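Local atomic coordinates of Lin2960 protein (Listeria innocua, PDB entry 3OOP), a protein that is of unknown function but belongs to the MarR family and probably binds DNA as a dimeric winged-helix regulator of transcription. Residues I71-R83 / S93-T105. Residues are numbered along the deposited sequence; the frame is centred on the assembly and turned at random.
Sequences IVDVLLRKELIVR and SLLSLTDKGRKET
Val-82 and Ser-96 pair backbone to backbone at the centre of the beta hairpin that forms the wing of this MarR-type winged helix-turn-helix domain. Val-82 N gives a bond of 2.8 Å to Ser-96 O, and Ser-96 N returns one to Val-82 O.

Where helix 65-77, probably the DNA-recognition helix as in other MarR proteins, ends, Glu-79 closes it in a Schellman motif, and Thr-98 ties this turn to the start of helix 99-119. Followed outward, Thr-98 CB lies 3.6 Å from Glu-79 O; its methyl CG2 lies between Glu-79 O and Ile-81 O, 3.7 Å from the latter. With chi1 at 61°, OG1 stands between the backbone N and the carbonyl carbon, where it donates to Glu-79 O and accepts from Gly-101 N as the N-cap. A hydroxyl that both gives and receives suits this junction.

Gly-101, lacking a side chain, lets its CA come within 3.2 Å of Leu-80 O. Branched Leu-95 fills the wing's inner side: CD1 meets Val-72 CG2 of the helix tip to tip, while CD2 lies beside the aliphatic stem of Arg-83. Arg-83 NH2 forms a long salt bridge with Asp-73 OD1 (3.5 Å), NH1 is hydrogen-bonded to Gln-54, and Leu-76 CD1 sits 3.4 Å above the guanidinium plane, offset toward the rim.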
ATOM      1  N   ILE A  71      14.140  20.604  13.768  1.00 36.45           N
ATOM      2  CA  ILE A  71      14.351  21.036  12.377  1.00 35.29           C
ATOM      3  C   ILE A  71      14.153  22.549  12.229  1.00 34.86           C
ATOM      4  O   ILE A  71      14.949  23.217  11.564  1.00 34.10           O
ATOM      5  CB  ILE A  71      13.465  20.257  11.365  1.00 34.92           C
ATOM      6  CG1 ILE A  71      13.825  18.762  11.370  1.00 35.38           C
ATOM      7  CG2 ILE A  71      13.633  20.823   9.957  1.00 34.29           C
ATOM      8  CD1 ILE A  71      12.786  17.848  10.723  1.00 34.63           C
ATOM      9  N   VAL A  72      13.105  23.081  12.859  1.00 34.41           N
ATOM     10  CA  VAL A  72      12.874  24.532  12.886  1.00 34.43           C
ATOM     11  C   VAL A  72      14.096  25.271  13.445  1.00 34.97           C
ATOM     12  O   VAL A  72      14.520  26.289  12.897  1.00 34.69           O
ATOM     13  CB  VAL A  72      11.573  24.894  13.641  1.00 34.32           C
ATOM     14  CG1 VAL A  72      11.490  26.390  13.933  1.00 34.69           C
ATOM     15  CG2 VAL A  72      10.379  24.461  12.815  1.00 32.84           C
ATOM     16  N   ASP A  73      14.679  24.748  14.521  1.00 35.71           N
ATOM     17  CA  ASP A  73      15.909  25.345  15.039  1.00 36.40           C
ATOM     18  C   ASP A  73      17.062  25.379  14.016  1.00 35.52           C
ATOM     19  O   ASP A  73      17.748  26.391  13.905  1.00 35.74           O
ATOM     20  CB  ASP A  73      16.315  24.705  16.372  1.00 37.74           C
ATOM     21  CG  ASP A  73      15.348  25.058  17.504  1.00 41.83           C
ATOM     22  OD1 ASP A  73      14.635  26.088  17.396  1.00 46.07           O
ATOM     23  OD2 ASP A  73      15.290  24.304  18.509  1.00 46.72           O
ATOM     24  N   VAL A  74      17.250  24.308  13.247  1.00 34.53           N
ATOM     25  CA  VAL A  74      18.290  24.298  12.204  1.00 33.81           C
ATOM     26  C   VAL A  74      17.974  25.330  11.116  1.00 32.96           C
ATOM     27  O   VAL A  74      18.863  26.053  10.667  1.00 32.04           O
ATOM     28  CB  VAL A  74      18.488  22.901  11.560  1.00 33.84           C
ATOM     29  CG1 VAL A  74      19.499  22.977  10.412  1.00 35.12           C
ATOM     30  CG2 VAL A  74      18.948  21.878  12.618  1.00 34.24           C
ATOM     31  N   LEU A  75      16.709  25.408  10.715  1.00 31.48           N
ATOM     32  CA  LEU A  75      16.304  26.342   9.653  1.00 31.58           C
ATOM     33  C   LEU A  75      16.420  27.810  10.073  1.00 31.92           C
ATOM     34  O   LEU A  75      16.741  28.672   9.256  1.00 32.42           O
ATOM     35  CB  LEU A  75      14.896  26.024   9.143  1.00 30.10           C
ATOM     36  CG  LEU A  75      14.687  24.674   8.445  1.00 29.74           C
ATOM     37  CD1 LEU A  75      13.202  24.493   8.106  1.00 30.12           C
ATOM     38  CD2 LEU A  75      15.545  24.551   7.191  1.00 30.45           C
ATOM     39  N   LEU A  76      16.171  28.084  11.350  1.00 33.41           N
ATOM     40  CA  LEU A  76      16.415  29.403  11.921  1.00 33.99           C
ATOM     41  C   LEU A  76      17.906  29.746  11.906  1.00 34.39           C
ATOM     42  O   LEU A  76      18.283  30.855  11.505  1.00 34.52           O
ATOM     43  CB  LEU A  76      15.846  29.497  13.344  1.00 34.40           C
ATOM     44  CG  LEU A  76      14.323  29.652  13.462  1.00 34.73           C
ATOM     45  CD1 LEU A  76      13.883  29.405  14.886  1.00 36.37           C
ATOM     46  CD2 LEU A  76      13.843  31.026  12.973  1.00 34.88           C
ATOM     47  N   ARG A  77      18.742  28.790  12.308  1.00 34.47           N
ATOM     48  CA  ARG A  77      20.184  29.001  12.314  0.50 34.69           C
ATOM     49  C   ARG A  77      20.732  29.206  10.898  1.00 34.49           C
ATOM     50  O   ARG A  77      21.645  30.008  10.702  1.00 34.68           O
ATOM     51  CB  ARG A  77      20.896  27.853  13.029  0.50 35.15           C
ATOM     52  CG  ARG A  77      22.211  28.253  13.664  0.50 35.67           C
ATOM     53  CD  ARG A  77      22.628  27.264  14.740  0.50 37.46           C
ATOM     54  NE  ARG A  77      22.747  25.900  14.230  0.50 37.21           N
ATOM     55  CZ  ARG A  77      21.900  24.917  14.517  0.50 37.14           C
ATOM     56  NH1 ARG A  77      22.098  23.705  14.010  0.50 37.16           N
ATOM     57  NH2 ARG A  77      20.857  25.144  15.310  0.50 37.01           N
ATOM     58  N   LYS A  78      20.156  28.505   9.917  1.00 33.71           N
ATOM     59  CA  LYS A  78      20.522  28.671   8.504  1.00 32.71           C
ATOM     60  C   LYS A  78      19.946  29.956   7.898  1.00 32.41           C
ATOM     61  O   LYS A  78      20.200  30.251   6.726  1.00 32.12           O
ATOM     62  CB  LYS A  78      20.104  27.456   7.664  1.00 32.82           C
ATOM     63  CG  LYS A  78      20.851  26.158   8.005  1.00 33.47           C
ATOM     64  CD  LYS A  78      20.523  25.019   7.049  1.00 33.98           C
ATOM     65  CE  LYS A  78      21.523  23.872   7.206  1.00 35.20           C
ATOM     66  NZ  LYS A  78      21.366  22.794   6.171  1.00 36.07           N
ATOM     67  N   GLU A  79      19.175  30.695   8.696  0.50 32.17           N
ATOM     68  CA  GLU A  79      18.549  31.964   8.298  0.50 31.89           C
ATOM     69  C   GLU A  79      17.603  31.809   7.110  0.50 31.08           C
ATOM     70  O   GLU A  79      17.503  32.702   6.266  0.50 30.93           O
ATOM     71  CB  GLU A  79      19.607  33.032   8.007  0.50 32.41           C
ATOM     72  CG  GLU A  79      20.776  33.016   8.992  0.50 33.98           C
ATOM     73  CD  GLU A  79      21.737  34.161   8.778  0.50 35.86           C
ATOM     74  OE1 GLU A  79      22.767  33.959   8.107  0.50 37.94           O
ATOM     75  OE2 GLU A  79      21.458  35.267   9.278  0.50 37.41           O
ATOM     76  N   LEU A  80      16.905  30.676   7.064  1.00 30.43           N
ATOM     77  CA  LEU A  80      15.977  30.374   5.966  1.00 29.46           C
ATOM     78  C   LEU A  80      14.544  30.705   6.366  1.00 29.48           C
ATOM     79  O   LEU A  80      13.679  30.910   5.514  1.00 28.66           O
ATOM     80  CB  LEU A  80      16.099  28.899   5.539  1.00 28.84           C
ATOM     81  CG  LEU A  80      17.500  28.499   5.042  1.00 28.83           C
ATOM     82  CD1 LEU A  80      17.628  26.983   4.804  1.00 30.16           C
ATOM     83  CD2 LEU A  80      17.879  29.293   3.799  1.00 29.34           C
ATOM     84  N   ILE A  81      14.296  30.760   7.665  1.00 29.95           N
ATOM     85  CA  ILE A  81      12.960  31.076   8.166  1.00 31.49           C
ATOM     86  C   ILE A  81      13.062  32.075   9.315  1.00 33.74           C
ATOM     87  O   ILE A  81      14.148  32.301   9.865  1.00 33.32           O
ATOM     88  CB  ILE A  81      12.176  29.805   8.618  1.00 30.93           C
ATOM     89  CG1 ILE A  81      12.863  29.135   9.822  1.00 30.38           C
ATOM     90  CG2 ILE A  81      11.991  28.831   7.426  1.00 30.87           C
ATOM     91  CD1 ILE A  81      12.037  27.993  10.468  1.00 29.11           C
ATOM     92  N   VAL A  82      11.930  32.671   9.662  1.00 36.00           N
ATOM     93  CA  VAL A  82      11.857  33.580  10.788  1.00 39.47           C
ATOM     94  C   VAL A  82      10.681  33.144  11.658  1.00 41.46           C
ATOM     95  O   VAL A  82       9.668  32.648  11.145  1.00 40.73           O
ATOM     96  CB  VAL A  82      11.780  35.062  10.306  1.00 39.92           C
ATOM     97  CG1 VAL A  82      10.466  35.353   9.592  1.00 40.91           C
ATOM     98  CG2 VAL A  82      12.018  36.033  11.449  1.00 41.39           C
ATOM     99  N   ARG A  83      10.841  33.279  12.973  1.00 44.02           N
ATOM    100  CA  ARG A  83       9.802  32.910  13.927  1.00 47.16           C
ATOM    101  C   ARG A  83       9.355  34.173  14.654  1.00 49.12           C
ATOM    102  O   ARG A  83      10.149  34.801  15.350  1.00 49.56           O
ATOM    103  CB  ARG A  83      10.329  31.855  14.911  1.00 47.16           C
ATOM    104  CG  ARG A  83       9.298  31.362  15.933  1.00 48.89           C
ATOM    105  CD  ARG A  83       9.664  29.985  16.507  1.00 49.67           C
ATOM    106  NE  ARG A  83      10.967  29.985  17.177  1.00 51.33           N
ATOM    107  CZ  ARG A  83      11.640  28.887  17.523  1.00 51.65           C
ATOM    108  NH1 ARG A  83      11.151  27.680  17.257  1.00 51.13           N
ATOM    109  NH2 ARG A  83      12.817  28.994  18.130  1.00 52.64           N
ATOM    110  N   SER A  93       3.565  31.302  18.230  1.00 52.18           N
ATOM    111  CA  SER A  93       4.676  31.553  17.284  1.00 49.69           C
ATOM    112  C   SER A  93       4.482  31.054  15.834  1.00 47.19           C
ATOM    113  O   SER A  93       4.297  29.860  15.581  1.00 46.58           O
ATOM    114  CB  SER A  93       6.009  31.038  17.851  1.00 49.99           C
ATOM    115  OG  SER A  93       6.056  29.617  17.853  1.00 51.39           O
ATOM    116  N   LEU A  94       4.576  31.987  14.889  1.00 44.46           N
ATOM    117  CA  LEU A  94       4.369  31.682  13.475  1.00 41.59           C
ATOM    118  C   LEU A  94       5.683  31.701  12.692  1.00 39.33           C
ATOM    119  O   LEU A  94       6.547  32.552  12.918  1.00 38.95           O
ATOM    120  CB  LEU A  94       3.358  32.657  12.860  1.00 41.97           C
ATOM    121  CG  LEU A  94       1.978  32.733  13.536  1.00 43.09           C
ATOM    122  CD1 LEU A  94       1.160  33.853  12.939  1.00 45.14           C
ATOM    123  CD2 LEU A  94       1.228  31.408  13.446  1.00 43.32           C
ATOM    124  N   LEU A  95       5.813  30.760  11.763  1.00 36.53           N
ATOM    125  CA  LEU A  95       7.014  30.638  10.947  1.00 34.22           C
ATOM    126  C   LEU A  95       6.731  31.102   9.528  1.00 32.91           C
ATOM    127  O   LEU A  95       5.668  30.809   8.976  1.00 32.03           O
ATOM    128  CB  LEU A  95       7.469  29.180  10.889  1.00 34.18           C
ATOM    129  CG  LEU A  95       7.534  28.424  12.214  1.00 35.26           C
ATOM    130  CD1 LEU A  95       7.599  26.925  11.956  1.00 35.91           C
ATOM    131  CD2 LEU A  95       8.715  28.913  13.012  1.00 36.64           C
ATOM    132  N   SER A  96       7.697  31.815   8.953  1.00 31.48           N
ATOM    133  CA  SER A  96       7.618  32.288   7.572  0.50 31.25           C
ATOM    134  C   SER A  96       9.017  32.268   6.976  1.00 30.42           C
ATOM    135  O   SER A  96       9.990  32.162   7.702  1.00 30.84           O
ATOM    136  CB  SER A  96       7.060  33.710   7.517  0.50 31.43           C
ATOM    137  OG  SER A  96       5.843  33.823   8.234  0.50 33.28           O
ATOM    138  N   LEU A  97       9.115  32.393   5.659  1.00 29.84           N
ATOM    139  CA  LEU A  97      10.415  32.376   4.999  1.00 29.15           C
ATOM    140  C   LEU A  97      11.117  33.727   5.047  1.00 29.58           C
ATOM    141  O   LEU A  97      10.468  34.771   5.002  1.00 30.34           O
ATOM    142  CB  LEU A  97      10.249  31.954   3.531  1.00 29.14           C
ATOM    143  CG  LEU A  97       9.594  30.605   3.234  1.00 29.78           C
ATOM    144  CD1 LEU A  97       9.399  30.451   1.732  1.00 30.45           C
ATOM    145  CD2 LEU A  97      10.406  29.450   3.786  1.00 30.42           C
ATOM    146  N   THR A  98      12.446  33.692   5.123  1.00 29.33           N
ATOM    147  CA  THR A  98      13.270  34.860   4.836  1.00 29.25           C
ATOM    148  C   THR A  98      13.452  34.970   3.318  1.00 29.00           C
ATOM    149  O   THR A  98      13.105  34.044   2.572  1.00 28.49           O
ATOM    150  CB  THR A  98      14.667  34.729   5.468  1.00 28.85           C
ATOM    151  OG1 THR A  98      15.321  33.575   4.922  1.00 28.05           O
ATOM    152  CG2 THR A  98      14.581  34.589   6.989  1.00 29.80           C
ATOM    153  N   ASP A  99      14.015  36.087   2.858  1.00 29.29           N
ATOM    154  CA  ASP A  99      14.400  36.200   1.449  1.00 29.89           C
ATOM    155  C   ASP A  99      15.294  35.038   0.993  1.00 28.93           C
ATOM    156  O   ASP A  99      15.112  34.495  -0.113  1.00 28.93           O
ATOM    157  CB  ASP A  99      15.106  37.528   1.167  1.00 30.79           C
ATOM    158  CG  ASP A  99      14.151  38.719   1.139  1.00 35.00           C
ATOM    159  OD1 ASP A  99      12.908  38.535   1.175  1.00 39.12           O
ATOM    160  OD2 ASP A  99      14.668  39.857   1.086  1.00 40.21           O
ATOM    161  N   LYS A 100      16.253  34.663   1.836  1.00 28.88           N
ATOM    162  CA  LYS A 100      17.138  33.539   1.537  1.00 28.29           C
ATOM    163  C   LYS A 100      16.354  32.229   1.474  1.00 27.49           C
ATOM    164  O   LYS A 100      16.568  31.419   0.572  1.00 27.21           O
ATOM    165  CB  LYS A 100      18.271  33.431   2.555  1.00 28.24           C
ATOM    166  CG  LYS A 100      19.332  32.421   2.150  1.00 30.34           C
ATOM    167  CD  LYS A 100      20.385  32.241   3.238  1.00 34.35           C
ATOM    168  CE  LYS A 100      21.526  31.345   2.748  1.00 38.34           C
ATOM    169  NZ  LYS A 100      22.581  31.179   3.799  1.00 40.69           N
ATOM    170  N   GLY A 101      15.434  32.035   2.413  1.00 27.63           N
ATOM    171  CA  GLY A 101      14.552  30.872   2.388  1.00 27.41           C
ATOM    172  C   GLY A 101      13.708  30.809   1.122  1.00 27.45           C
ATOM    173  O   GLY A 101      13.559  29.744   0.535  1.00 27.25           O
ATOM    174  N   ARG A 102      13.166  31.945   0.701  1.00 27.84           N
ATOM    175  CA  ARG A 102      12.357  31.996  -0.514  1.00 28.72           C
ATOM    176  C   ARG A 102      13.212  31.638  -1.734  1.00 28.50           C
ATOM    177  O   ARG A 102      12.779  30.868  -2.591  1.00 28.46           O
ATOM    178  CB  ARG A 102      11.706  33.376  -0.667  1.00 29.54           C
ATOM    179  CG  ARG A 102      10.529  33.413  -1.622  1.00 33.20           C
ATOM    180  CD  ARG A 102       9.779  34.748  -1.546  1.00 37.74           C
ATOM    181  NE  ARG A 102       9.502  35.162  -0.170  1.00 40.48           N
ATOM    182  CZ  ARG A 102       8.552  34.638   0.607  1.00 43.75           C
ATOM    183  NH1 ARG A 102       7.764  33.669   0.154  1.00 44.80           N
ATOM    184  NH2 ARG A 102       8.389  35.084   1.847  1.00 45.16           N
ATOM    185  N   LYS A 103      14.429  32.181  -1.790  1.00 28.43           N
ATOM    186  CA  LYS A 103      15.373  31.896  -2.875  1.00 29.25           C
ATOM    187  C   LYS A 103      15.689  30.393  -2.937  1.00 28.94           C
ATOM    188  O   LYS A 103      15.584  29.765  -3.993  1.00 28.90           O
ATOM    189  CB  LYS A 103      16.660  32.715  -2.688  1.00 30.09           C
ATOM    190  CG  LYS A 103      17.763  32.431  -3.714  1.00 33.07           C
ATOM    191  CD  LYS A 103      19.046  33.231  -3.449  1.00 37.45           C
ATOM    192  CE  LYS A 103      19.894  32.577  -2.371  1.00 40.42           C
ATOM    193  NZ  LYS A 103      21.338  32.922  -2.513  1.00 43.69           N
ATOM    194  N   GLU A 104      16.076  29.824  -1.803  1.00 28.61           N
ATOM    195  CA  GLU A 104      16.467  28.420  -1.773  1.00 29.01           C
ATOM    196  C   GLU A 104      15.296  27.476  -2.040  1.00 28.54           C
ATOM    197  O   GLU A 104      15.453  26.491  -2.769  1.00 28.30           O
ATOM    198  CB  GLU A 104      17.218  28.085  -0.468  1.00 29.36           C
ATOM    199  CG  GLU A 104      18.588  28.784  -0.425  1.00 33.02           C
ATOM    200  CD  GLU A 104      19.645  28.077   0.430  1.00 36.49           C
ATOM    201  OE1 GLU A 104      19.380  26.980   0.972  1.00 37.40           O
ATOM    202  OE2 GLU A 104      20.767  28.629   0.542  1.00 41.00           O
ATOM    203  N   THR A 105      14.119  27.786  -1.501  1.00 28.12           N
ATOM    204  CA  THR A 105      12.941  26.947  -1.727  0.50 28.19           C
ATOM    205  C   THR A 105      12.540  26.971  -3.206  1.00 28.55           C
ATOM    206  O   THR A 105      12.168  25.946  -3.767  1.00 29.07           O
ATOM    207  CB  THR A 105      11.775  27.352  -0.801  0.50 27.99           C
ATOM    208  OG1 THR A 105      12.227  27.322   0.560  0.50 28.12           O
ATOM    209  CG2 THR A 105      10.586  26.407  -0.953  0.50 27.83           C
TER